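3-oxoadipate enol-lactonase (Burkholderia xenovorans, PDB 2XUA) probably catalyses the hydrolysis of 3-oxoadipate enol-lactone, a step of catechol breakdown, using an alpha/beta-hydrolase core beneath a helical cap. Local coordinates at residues Asp59-Gly64 with Thr79-Gly84; Gly102-Val107 with Glu191-Ala196; Val136-Lys141 with Glu184-Asn189; Asp162-Glu165 with Val170-Met173. One frame throughout, in Å; residues are numbered along the deposited sequence.

Contact 1 (Asp59-Gly64 with Thr79-Gly84); sequences DTRGHG and TGDVLG
Arg61 and Asp81 meet in a side-on salt bridge, two nitrogens to two oxygens, and every direct contact between the two segments belongs to this pair. Arg61 NE reaches Asp81 OD2 at 2.8 Å, and its NH2 reaches Asp81 OD1 at 3.1 Å, both bonds almost straight. The guanidinium and carboxylate planes differ by only 16°, so the two groups form a nearly flat pair; OD1 accepts the N-H of NH2 on its syn lone pair, and OD2 is met syn but somewhat out of plane. The arginine gets there with CG between its own N and carbonyl carbon (chi1 54°) and a bend at chi3, which lays CG and CD against OD2 as well.

Water adds a second link: it accepts from Arg61 N and donates to Asp81 OD2, so both water and NE grip that oxygen.

In the alpha/beta-hydrolase fold this ties the loop after strand 54-58 to helix 75-88. The loop makes a type II turn from Thr60 to His63, with Gly62 at positive phi and His63 N bonded to Thr60 O.

Asp81 OD1 also receives Asn10 ND2, Tyr73 makes a cation-pi contact with Arg61, and His63 ND1 donates to Arg61 O at 3.1 Å from above the carbonyl plane.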
loop_
_atom_site.group_PDB
_atom_site.type_symbol
_atom_site.label_atom_id
_atom_site.label_comp_id
_atom_site.label_asym_id
_atom_site.label_seq_id
_atom_site.Cartn_x
_atom_site.Cartn_y
_atom_site.Cartn_z
ATOM N N ASP B 59 -4.549 -5.593 -9.315
ATOM C CA ASP B 59 -4.565 -4.197 -9.737
ATOM C C ASP B 59 -5.215 -4.139 -11.111
ATOM O O ASP B 59 -4.706 -4.704 -12.099
ATOM C CB ASP B 59 -3.156 -3.615 -9.744
ATOM C CG ASP B 59 -2.647 -3.321 -8.320
ATOM O OD1 ASP B 59 -3.450 -3.359 -7.403
ATOM O OD2 ASP B 59 -1.459 -3.036 -8.090
ATOM N N THR B 60 -6.334 -3.435 -11.168
ATOM C CA THR B 60 -7.031 -3.241 -12.459
ATOM C C THR B 60 -6.056 -2.634 -13.473
ATOM O O THR B 60 -5.154 -1.891 -13.115
ATOM C CB THR B 60 -8.225 -2.289 -12.211
ATOM O OG1 THR B 60 -9.109 -2.866 -11.235
ATOM C CG2 THR B 60 -9.042 -2.028 -13.543
ATOM N N ARG B 61 -6.210 -2.920 -14.759
ATOM C CA ARG B 61 -5.323 -2.283 -15.742
ATOM C C ARG B 61 -5.315 -0.754 -15.532
ATOM O O ARG B 61 -6.308 -0.154 -15.137
ATOM C CB ARG B 61 -5.780 -2.594 -17.192
ATOM C CG ARG B 61 -7.212 -2.255 -17.463
ATOM C CD ARG B 61 -7.394 -2.245 -19.052
ATOM N NE ARG B 61 -7.255 -3.615 -19.579
ATOM C CZ ARG B 61 -6.934 -3.937 -20.835
ATOM N NH1 ARG B 61 -6.709 -2.989 -21.746
ATOM N NH2 ARG B 61 -6.875 -5.220 -21.189
ATOM N N GLY B 62 -4.179 -0.156 -15.781
ATOM C CA GLY B 62 -3.969 1.272 -15.583
ATOM C C GLY B 62 -3.687 1.666 -14.146
ATOM O O GLY B 62 -3.535 2.853 -13.897
ATOM N N HIS B 63 -3.674 0.690 -13.212
ATOM C CA HIS B 63 -3.551 0.979 -11.754
ATOM C C HIS B 63 -2.402 0.234 -11.097
ATOM O O HIS B 63 -1.927 -0.808 -11.581
ATOM C CB HIS B 63 -4.828 0.588 -10.986
ATOM C CG HIS B 63 -6.034 1.434 -11.314
ATOM N ND1 HIS B 63 -6.765 1.278 -12.476
ATOM C CD2 HIS B 63 -6.630 2.443 -10.625
ATOM C CE1 HIS B 63 -7.752 2.162 -12.489
ATOM N NE2 HIS B 63 -7.700 2.870 -11.370
ATOM N N GLY B 64 -1.948 0.790 -9.974
ATOM C CA GLY B 64 -1.162 0.036 -9.040
ATOM C C GLY B 64 0.098 -0.381 -9.732
ATOM O O GLY B 64 0.814 0.480 -10.304
ATOM N N THR B 79 -13.685 -6.888 -17.989
ATOM C CA THR B 79 -14.265 -8.165 -17.672
ATOM C C THR B 79 -13.279 -9.286 -18.079
ATOM O O THR B 79 -13.072 -10.251 -17.320
ATOM C CB THR B 79 -15.619 -8.322 -18.359
ATOM O OG1 THR B 79 -16.513 -7.306 -17.897
ATOM C CG2 THR B 79 -16.308 -9.637 -17.964
ATOM N N GLY B 80 -12.677 -9.141 -19.257
ATOM C CA GLY B 80 -11.780 -10.131 -19.811
ATOM C C GLY B 80 -10.477 -10.228 -19.027
ATOM O O GLY B 80 -9.821 -11.282 -18.978
ATOM N N ASP B 81 -10.111 -9.113 -18.403
ATOM C CA ASP B 81 -9.001 -9.105 -17.497
ATOM C C ASP B 81 -9.263 -10.085 -16.335
ATOM O O ASP B 81 -8.374 -10.863 -16.015
ATOM C CB ASP B 81 -8.741 -7.691 -16.996
ATOM C CG ASP B 81 -8.090 -6.830 -18.043
ATOM O OD1 ASP B 81 -7.753 -7.330 -19.165
ATOM O OD2 ASP B 81 -7.847 -5.662 -17.749
ATOM N N VAL B 82 -10.449 -10.043 -15.734
ATOM C CA VAL B 82 -10.802 -10.892 -14.544
ATOM C C VAL B 82 -10.775 -12.304 -15.031
ATOM O O VAL B 82 -10.070 -13.147 -14.483
ATOM C CB VAL B 82 -12.202 -10.581 -13.947
ATOM C CG1 VAL B 82 -12.571 -11.602 -12.793
ATOM C CG2 VAL B 82 -12.249 -9.153 -13.370
ATOM N N LEU B 83 -11.475 -12.540 -16.141
ATOM C CA LEU B 83 -11.503 -13.890 -16.722
ATOM C C LEU B 83 -10.155 -14.502 -17.078
ATOM O O LEU B 83 -9.907 -15.645 -16.712
ATOM C CB LEU B 83 -12.467 -13.940 -17.903
ATOM C CG LEU B 83 -13.872 -13.596 -17.515
ATOM C CD1 LEU B 83 -14.623 -13.472 -18.849
ATOM C CD2 LEU B 83 -14.539 -14.640 -16.605
ATOM N N GLY B 84 -9.276 -13.739 -17.694
ATOM C CA GLY B 84 -7.950 -14.200 -18.055
ATOM C C GLY B 84 -7.076 -14.475 -16.843
ATOM O O GLY B 84 -6.322 -15.484 -16.799
HETATM O O HOH W 1 -8.139 -4.819 -15.181
#

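Contact 2 (Gly102-Val107 with Glu191-Ala196); sequences GGLTGV and EAIDAA
Apolar packing between Leu104, Ile193 and Ala196 joins the helix of the probable nucleophile elbow to the C-terminal part of a cap helix. Segment 102-107 runs along helix 101-112 of the alpha/beta-hydrolase core, whose first turn includes Gly102 of that elbow, while 191-196 covers the C-terminal part of helix 183-195.

A single methyl group carries the contact. CD2 of Leu104 lies 4.0 Å from Ala196 CB and 4.1 Å from Ile193 CG2, so it touches both partners from one position. The CB of the leucine already points toward 191-196, and CG anti to N (chi1 -179°) with chi2 near 63° places CD2 at the two partners. Ile193 offers its CG2 branch, and the two side chains approach at a slant; the CB of Ala196 points toward 102-107. These are ordinary van der Waals distances, and no hydrogen bond crosses between the segments. Ala196 N has a bond to Ile193 O of 3.2 Å beside a weak one to Ala192 O.

All three residues are buried. Ile75 of helix 75-88 touches both Leu104 and Ala196, Trp135 of helix 132-145 packs on Ile193, and the loop residues Ile129 and Leu198 press on Leu104.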
loop_
_atom_site.group_PDB
_atom_site.type_symbol
_atom_site.label_atom_id
_atom_site.label_comp_id
_atom_site.label_asym_id
_atom_site.label_seq_id
_atom_site.Cartn_x
_atom_site.Cartn_y
_atom_site.Cartn_z
ATOM N N GLY B 102 -15.394 -1.649 -9.775
ATOM C CA GLY B 102 -15.319 -3.096 -9.485
ATOM C C GLY B 102 -16.692 -3.730 -9.423
ATOM O O GLY B 102 -16.907 -4.845 -9.938
ATOM N N GLY B 103 -17.645 -3.025 -8.803
ATOM C CA GLY B 103 -19.039 -3.521 -8.745
ATOM C C GLY B 103 -19.612 -3.565 -10.146
ATOM O O GLY B 103 -20.281 -4.538 -10.498
ATOM N N LEU B 104 -19.337 -2.513 -10.936
ATOM C CA LEU B 104 -19.738 -2.452 -12.389
ATOM C C LEU B 104 -19.205 -3.658 -13.218
ATOM O O LEU B 104 -19.973 -4.350 -13.951
ATOM C CB LEU B 104 -19.298 -1.082 -12.959
ATOM C CG LEU B 104 -19.631 -0.781 -14.434
ATOM C CD1 LEU B 104 -21.118 -0.737 -14.697
ATOM C CD2 LEU B 104 -18.910 0.482 -14.938
ATOM N N THR B 105 -17.905 -3.950 -13.074
ATOM C CA THR B 105 -17.286 -5.181 -13.625
ATOM C C THR B 105 -18.026 -6.453 -13.165
ATOM O O THR B 105 -18.209 -7.456 -13.930
ATOM C CB THR B 105 -15.819 -5.224 -13.167
ATOM O OG1 THR B 105 -15.164 -4.055 -13.644
ATOM C CG2 THR B 105 -15.064 -6.449 -13.733
ATOM N N GLY B 106 -18.443 -6.440 -11.906
ATOM C CA GLY B 106 -19.140 -7.553 -11.340
ATOM C C GLY B 106 -20.525 -7.714 -11.963
ATOM O O GLY B 106 -20.994 -8.842 -12.186
ATOM N N VAL B 107 -21.192 -6.587 -12.242
ATOM C CA VAL B 107 -22.461 -6.676 -12.993
ATOM C C VAL B 107 -22.206 -7.299 -14.356
ATOM O O VAL B 107 -22.931 -8.206 -14.720
ATOM C CB VAL B 107 -23.172 -5.280 -13.147
ATOM C CG1 VAL B 107 -24.345 -5.359 -14.128
ATOM C CG2 VAL B 107 -23.569 -4.754 -11.776
ATOM N N GLU B 191 -13.055 6.636 -19.210
ATOM C CA GLU B 191 -13.694 6.353 -20.486
ATOM C C GLU B 191 -14.465 5.048 -20.441
ATOM O O GLU B 191 -15.676 5.018 -20.762
ATOM C CB GLU B 191 -12.653 6.420 -21.614
ATOM C CG GLU B 191 -12.280 7.871 -21.872
ATOM C CD GLU B 191 -10.959 8.106 -22.651
ATOM O OE1 GLU B 191 -10.029 7.271 -22.636
ATOM O OE2 GLU B 191 -10.834 9.216 -23.206
ATOM N N ALA B 192 -13.817 3.983 -19.936
ATOM C CA ALA B 192 -14.554 2.731 -19.779
ATOM C C ALA B 192 -15.842 2.797 -18.991
ATOM O O ALA B 192 -16.845 2.157 -19.377
ATOM C CB ALA B 192 -13.641 1.578 -19.231
ATOM N N ILE B 193 -15.788 3.421 -17.801
ATOM C CA ILE B 193 -16.946 3.488 -16.933
ATOM C C ILE B 193 -18.049 4.349 -17.635
ATOM O O ILE B 193 -19.230 4.001 -17.619
ATOM C CB ILE B 193 -16.553 4.108 -15.579
ATOM C CG1 ILE B 193 -15.508 3.206 -14.837
ATOM C CG2 ILE B 193 -17.773 4.417 -14.756
ATOM C CD1 ILE B 193 -14.566 4.074 -13.950
ATOM N N ASP B 194 -17.638 5.463 -18.235
ATOM C CA ASP B 194 -18.638 6.406 -18.833
ATOM C C ASP B 194 -19.395 5.699 -19.962
ATOM O O ASP B 194 -20.608 5.901 -20.135
ATOM C CB ASP B 194 -17.920 7.688 -19.361
ATOM C CG ASP B 194 -18.914 8.809 -19.753
ATOM O OD1 ASP B 194 -20.007 8.887 -19.164
ATOM O OD2 ASP B 194 -18.591 9.613 -20.647
ATOM N N ALA B 195 -18.693 4.828 -20.694
ATOM C CA ALA B 195 -19.299 4.117 -21.842
ATOM C C ALA B 195 -20.164 2.926 -21.459
ATOM O O ALA B 195 -21.012 2.499 -22.232
ATOM C CB ALA B 195 -18.247 3.710 -22.805
ATOM N N ALA B 196 -19.968 2.390 -20.260
ATOM C CA ALA B 196 -20.662 1.194 -19.826
ATOM C C ALA B 196 -21.985 1.549 -19.220
ATOM O O ALA B 196 -22.097 2.197 -18.175
ATOM C CB ALA B 196 -19.813 0.388 -18.800
#

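Contact 3 (Val136-Lys141 with Glu184-Asn189). With SHF (laevulinic acid), chain C.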
loop_
_atom_site.group_PDB
_atom_site.type_symbol
_atom_site.label_atom_id
_atom_site.label_comp_id
_atom_site.label_asym_id
_atom_site.label_seq_id
_atom_site.Cartn_x
_atom_site.Cartn_y
_atom_site.Cartn_z
ATOM N N VAL B 136 -16.009 13.082 -18.580
ATOM C CA VAL B 136 -15.262 13.667 -19.704
ATOM C C VAL B 136 -14.229 14.704 -19.197
ATOM O O VAL B 136 -13.029 14.596 -19.517
ATOM C CB VAL B 136 -16.232 14.175 -20.819
ATOM C CG1 VAL B 136 -15.495 15.001 -21.878
ATOM C CG2 VAL B 136 -16.906 13.012 -21.473
ATOM N N PRO B 137 -14.660 15.675 -18.349
ATOM C CA PRO B 137 -13.729 16.630 -17.721
ATOM C C PRO B 137 -12.730 15.956 -16.788
ATOM O O PRO B 137 -11.602 16.396 -16.640
ATOM C CB PRO B 137 -14.641 17.522 -16.844
ATOM C CG PRO B 137 -16.010 17.318 -17.362
ATOM C CD PRO B 137 -16.081 15.968 -18.018
ATOM N N ARG B 138 -13.144 14.887 -16.146
ATOM C CA ARG B 138 -12.250 14.157 -15.270
ATOM C C ARG B 138 -11.026 13.637 -15.999
ATOM O O ARG B 138 -9.886 13.803 -15.518
ATOM C CB ARG B 138 -13.004 13.009 -14.616
ATOM C CG ARG B 138 -12.203 12.401 -13.455
ATOM C CD ARG B 138 -12.922 11.194 -12.947
ATOM N NE ARG B 138 -14.024 11.353 -11.987
ATOM C CZ ARG B 138 -14.278 12.402 -11.211
ATOM N NH1 ARG B 138 -13.519 13.489 -11.278
ATOM N NH2 ARG B 138 -15.321 12.355 -10.361
ATOM N N ALA B 139 -11.273 13.017 -17.157
ATOM C CA ALA B 139 -10.262 12.456 -18.028
ATOM C C ALA B 139 -9.377 13.533 -18.558
ATOM O O ALA B 139 -8.174 13.363 -18.603
ATOM C CB ALA B 139 -10.925 11.687 -19.208
ATOM N N VAL B 140 -9.963 14.665 -18.921
ATOM C CA VAL B 140 -9.165 15.814 -19.404
ATOM C C VAL B 140 -8.218 16.295 -18.309
ATOM O O VAL B 140 -7.010 16.501 -18.515
ATOM C CB VAL B 140 -10.082 17.029 -19.882
ATOM C CG1 VAL B 140 -9.213 18.300 -20.027
ATOM C CG2 VAL B 140 -10.807 16.703 -21.167
ATOM N N LYS B 141 -8.770 16.460 -17.118
ATOM C CA LYS B 141 -7.997 16.944 -15.999
ATOM C C LYS B 141 -6.856 15.967 -15.675
ATOM O O LYS B 141 -5.720 16.389 -15.459
ATOM C CB LYS B 141 -8.884 17.170 -14.789
ATOM C CG LYS B 141 -8.228 18.060 -13.730
ATOM C CD LYS B 141 -9.104 18.272 -12.490
ATOM C CE LYS B 141 -8.616 19.532 -11.729
ATOM N NZ LYS B 141 -9.438 20.738 -12.088
ATOM N N GLU B 184 -2.796 8.408 -17.582
ATOM C CA GLU B 184 -3.403 7.867 -18.813
ATOM C C GLU B 184 -4.232 6.639 -18.473
ATOM O O GLU B 184 -5.379 6.509 -18.937
ATOM C CB GLU B 184 -2.327 7.519 -19.896
ATOM C CG GLU B 184 -2.919 6.876 -21.133
ATOM C CD GLU B 184 -4.076 7.657 -21.760
ATOM O OE1 GLU B 184 -4.940 7.031 -22.411
ATOM O OE2 GLU B 184 -4.149 8.912 -21.601
ATOM N N GLY B 185 -3.675 5.771 -17.597
ATOM C CA GLY B 185 -4.415 4.590 -17.115
ATOM C C GLY B 185 -5.721 4.992 -16.456
ATOM O O GLY B 185 -6.765 4.415 -16.699
ATOM N N TYR B 186 -5.654 5.982 -15.591
ATOM C CA TYR B 186 -6.840 6.478 -14.867
ATOM C C TYR B 186 -7.866 7.079 -15.852
ATOM O O TYR B 186 -9.030 6.711 -15.859
ATOM C CB TYR B 186 -6.384 7.561 -13.903
ATOM C CG TYR B 186 -7.497 8.161 -13.090
ATOM C CD1 TYR B 186 -7.872 7.604 -11.850
ATOM C CD2 TYR B 186 -8.212 9.278 -13.564
ATOM C CE1 TYR B 186 -8.884 8.183 -11.064
ATOM C CE2 TYR B 186 -9.271 9.839 -12.806
ATOM C CZ TYR B 186 -9.590 9.301 -11.557
ATOM O OH TYR B 186 -10.627 9.835 -10.798
ATOM N N ALA B 187 -7.434 8.025 -16.676
ATOM C CA ALA B 187 -8.333 8.561 -17.712
ATOM C C ALA B 187 -8.945 7.443 -18.612
ATOM O O ALA B 187 -10.132 7.481 -18.946
ATOM C CB ALA B 187 -7.567 9.582 -18.557
ATOM N N SER B 188 -8.175 6.433 -18.999
ATOM C CA SER B 188 -8.778 5.412 -19.867
ATOM C C SER B 188 -9.892 4.638 -19.182
ATOM O O SER B 188 -10.807 4.158 -19.834
ATOM C CB SER B 188 -7.740 4.442 -20.419
ATOM O OG SER B 188 -6.807 5.158 -21.197
ATOM N N ASN B 189 -9.774 4.484 -17.862
ATOM C CA ASN B 189 -10.809 3.827 -17.052
ATOM C C ASN B 189 -11.979 4.765 -16.903
ATOM O O ASN B 189 -13.140 4.328 -16.929
ATOM C CB ASN B 189 -10.225 3.390 -15.694
ATOM C CG ASN B 189 -9.432 2.083 -15.815
ATOM O OD1 ASN B 189 -10.014 1.066 -16.104
ATOM N ND2 ASN B 189 -8.129 2.124 -15.656
HETATM C C4 SHF C . -12.601 7.718 -8.627
HETATM C C5 SHF C . -12.735 6.381 -7.887
HETATM C C3 SHF C . -13.860 8.507 -9.023
HETATM C C2 SHF C . -15.173 8.267 -8.236
HETATM C C1 SHF C . -16.157 9.510 -8.317
HETATM O O4 SHF C . -11.470 8.184 -8.866
HETATM O O1 SHF C . -16.089 10.270 -7.334
HETATM O OH1 SHF C . -17.004 9.648 -9.263
#
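Tyr186 and Arg138 converge on the laevulinic acid, the arginine passing obliquely across the hydroxyl end of the tyrosine, and hold different parts of the ligand. They come from two helices of the cap that rises above the alpha/beta-hydrolase core, and both belong to the ligand pocket. Tyr186 OH donates to O4, the ketone oxygen of the acid, at 2.7 Å, near the plane of the ring. At the carboxylate, Arg138 NH2 gives OH1 a weak bond of 3.4 Å, at the edge of the guanidinium; Arg157 NE also bonds the ligand.

Between the two protein groups the contact is van der Waals. Arg138 CD lies 3.4 Å from Tyr186 OH, and CG of the arginine sits at the ring edge 3.9 Å from CE2 of Tyr186. The guanidinium and ring planes are 61° apart. An extended start with CG opposite N (chi1 -167°), then a bend at chi3 (-83°), carries the arginine past the phenol and turns its guanidinium to the acid.

Farther out, helices 132-145 and 183-195 come very close: the CA atoms of Ala139 and Ala187 are 4.4 Å apart, a separation that small side chains permit. Val154 and Leu150 of helix 147-154 back Arg138 and Tyr186 respectively, and Leu35 also touches the tyrosine. At the close approach of the helices, the methyl carbons CB of Ala139 and Ala187 meet at 4.0 Å.

Contact 4 (Asp162-Glu165 with Val170-Met173); sequences DYME and VLAM
Leu171 sets its CD1 methyl between Tyr163 and Met164, where two short, successive helices meet. As modelled, Leu171 CD1 lies 3.4 Å from Met164 CG, a doubtful contact tighter than usual for two carbons, and equally near that residue's CA. Its other branch, CD2, runs along the selenomethionine, 3.9 Å from SE of Met164. The leucine torsions lie away from the staggered positions (chi1 -94°, chi2 110°), so its exact pose, and with it the closest approach, should be read with some caution.

Met164 leaves its helix with CG beside the backbone N and opposite the carbonyl carbon. Its chain is extended at chi2 and bent at chi3: CB and CG lie against CD1, SE still touches CD2, and the terminal CE turns off from the leucine.

The two segments belong to helices 161-166 and 168-179 of the helical cap on the alpha/beta-hydrolase fold, two consecutive helices joined by a very short link.

Tyr163 reaches across with CG opposite N (chi1 180°), which brings its hydroxyl to the valine: OH stands 3.6 Å from both CG1 and CG2 of Val170. The oxygen therefore sits against the two methyl branches, with CG1 near the plane of the ring at its edge, and the side chains cross at about a right angle. CD2 of Tyr163 is 4.0 Å from Leu171 CD1, an oblique approach.

Phe159 lies near-parallel to the Tyr163 ring and touches Met164 and Leu171 too, while Ile248 of helix 246-249 packs on Tyr163 and Val170. Val170 also meets Val170 of the second subunit.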
loop_
_atom_site.group_PDB
_atom_site.type_symbol
_atom_site.label_atom_id
_atom_site.label_comp_id
_atom_site.label_asym_id
_atom_site.label_seq_id
_atom_site.Cartn_x
_atom_site.Cartn_y
_atom_site.Cartn_z
ATOM N N ASP B 162 -15.885 13.667 8.609
ATOM C CA ASP B 162 -15.501 13.294 9.956
ATOM C C ASP B 162 -14.478 12.147 9.905
ATOM O O ASP B 162 -13.528 12.131 10.671
ATOM C CB ASP B 162 -16.723 12.793 10.702
ATOM C CG ASP B 162 -16.390 12.263 12.109
ATOM O OD1 ASP B 162 -15.717 12.967 12.915
ATOM O OD2 ASP B 162 -16.819 11.135 12.405
ATOM N N TYR B 163 -14.708 11.161 9.045
ATOM C CA TYR B 163 -13.753 10.041 8.960
ATOM C C TYR B 163 -12.423 10.592 8.535
ATOM O O TYR B 163 -11.386 10.141 9.016
ATOM C CB TYR B 163 -14.225 8.995 7.947
ATOM C CG TYR B 163 -13.261 7.821 7.846
ATOM C CD1 TYR B 163 -13.393 6.751 8.674
ATOM C CD2 TYR B 163 -12.226 7.821 6.930
ATOM C CE1 TYR B 163 -12.483 5.689 8.637
ATOM C CE2 TYR B 163 -11.304 6.791 6.894
ATOM C CZ TYR B 163 -11.465 5.717 7.752
ATOM O OH TYR B 163 -10.596 4.677 7.736
HETATM N N MSE B 164 -12.439 11.529 7.575
HETATM C CA MSE B 164 -11.186 12.033 7.078
HETATM C C MSE B 164 -10.421 12.760 8.173
HETATM O O MSE B 164 -9.214 12.560 8.351
HETATM C CB MSE B 164 -11.430 12.953 5.893
HETATM C CG MSE B 164 -11.820 12.177 4.692
HETATM SE SE MSE B 164 -11.725 13.317 3.120
HETATM C CE MSE B 164 -12.924 14.732 3.720
ATOM N N GLU B 165 -11.150 13.562 8.933
ATOM C CA GLU B 165 -10.545 14.284 10.077
ATOM C C GLU B 165 -9.954 13.274 11.104
ATOM O O GLU B 165 -8.828 13.427 11.506
ATOM C CB GLU B 165 -11.542 15.331 10.664
ATOM C CG GLU B 165 -12.144 15.033 12.066
ATOM C CD GLU B 165 -11.131 15.243 13.215
ATOM O OE1 GLU B 165 -10.340 16.241 13.173
ATOM O OE2 GLU B 165 -11.121 14.397 14.150
ATOM N N VAL B 170 -4.830 6.695 7.333
ATOM C CA VAL B 170 -5.609 5.987 6.277
ATOM C C VAL B 170 -5.704 6.928 5.078
ATOM O O VAL B 170 -5.416 6.550 3.970
ATOM C CB VAL B 170 -6.988 5.627 6.725
ATOM C CG1 VAL B 170 -7.740 4.914 5.537
ATOM C CG2 VAL B 170 -6.959 4.630 7.914
ATOM N N LEU B 171 -6.100 8.183 5.294
ATOM C CA LEU B 171 -6.188 9.105 4.127
ATOM C C LEU B 171 -4.895 9.256 3.356
ATOM O O LEU B 171 -4.908 9.249 2.112
ATOM C CB LEU B 171 -6.818 10.474 4.487
ATOM C CG LEU B 171 -8.250 10.108 4.103
ATOM C CD1 LEU B 171 -9.251 9.952 5.274
ATOM C CD2 LEU B 171 -8.798 10.695 2.752
ATOM N N ALA B 172 -3.790 9.497 4.071
ATOM C CA ALA B 172 -2.495 9.660 3.431
ATOM C C ALA B 172 -2.103 8.435 2.595
ATOM O O ALA B 172 -1.554 8.567 1.493
ATOM C CB ALA B 172 -1.412 9.987 4.495
HETATM N N MSE B 173 -2.408 7.236 3.072
HETATM C CA MSE B 173 -2.008 6.053 2.319
HETATM C C MSE B 173 -2.847 5.864 1.067
HETATM O O MSE B 173 -2.347 5.477 -0.005
HETATM C CB MSE B 173 -2.136 4.829 3.242
HETATM C CG MSE B 173 -0.996 4.851 4.340
HETATM SE SE MSE B 173 -1.300 3.275 5.425
HETATM C CE MSE B 173 -0.235 1.866 4.499
#

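In the fold
The contacts run from the core to the cap. Contact 1 and contact 2 have centres 12 Å apart and touch through Val82 CG2 and Thr105 CG2 at 3.9 Å, linking helices 75-88 and 101-112. Contacts 2 and 3 share helix 183-195, which thus carries Tyr186 of the ligand pocket at one part and Ile193, about 7 Å from the laevulinic acid by its side chain, at another. Contacts 1 and 3 also meet: Asn189 ND2 lies 3.0 Å from Arg61 O, a probable hydrogen bond between loop and cap. Contact 4 stands apart, its centre 24 Å from that of contact 3, with the side chain of Met164 about 12 Å from the laevulinic acid.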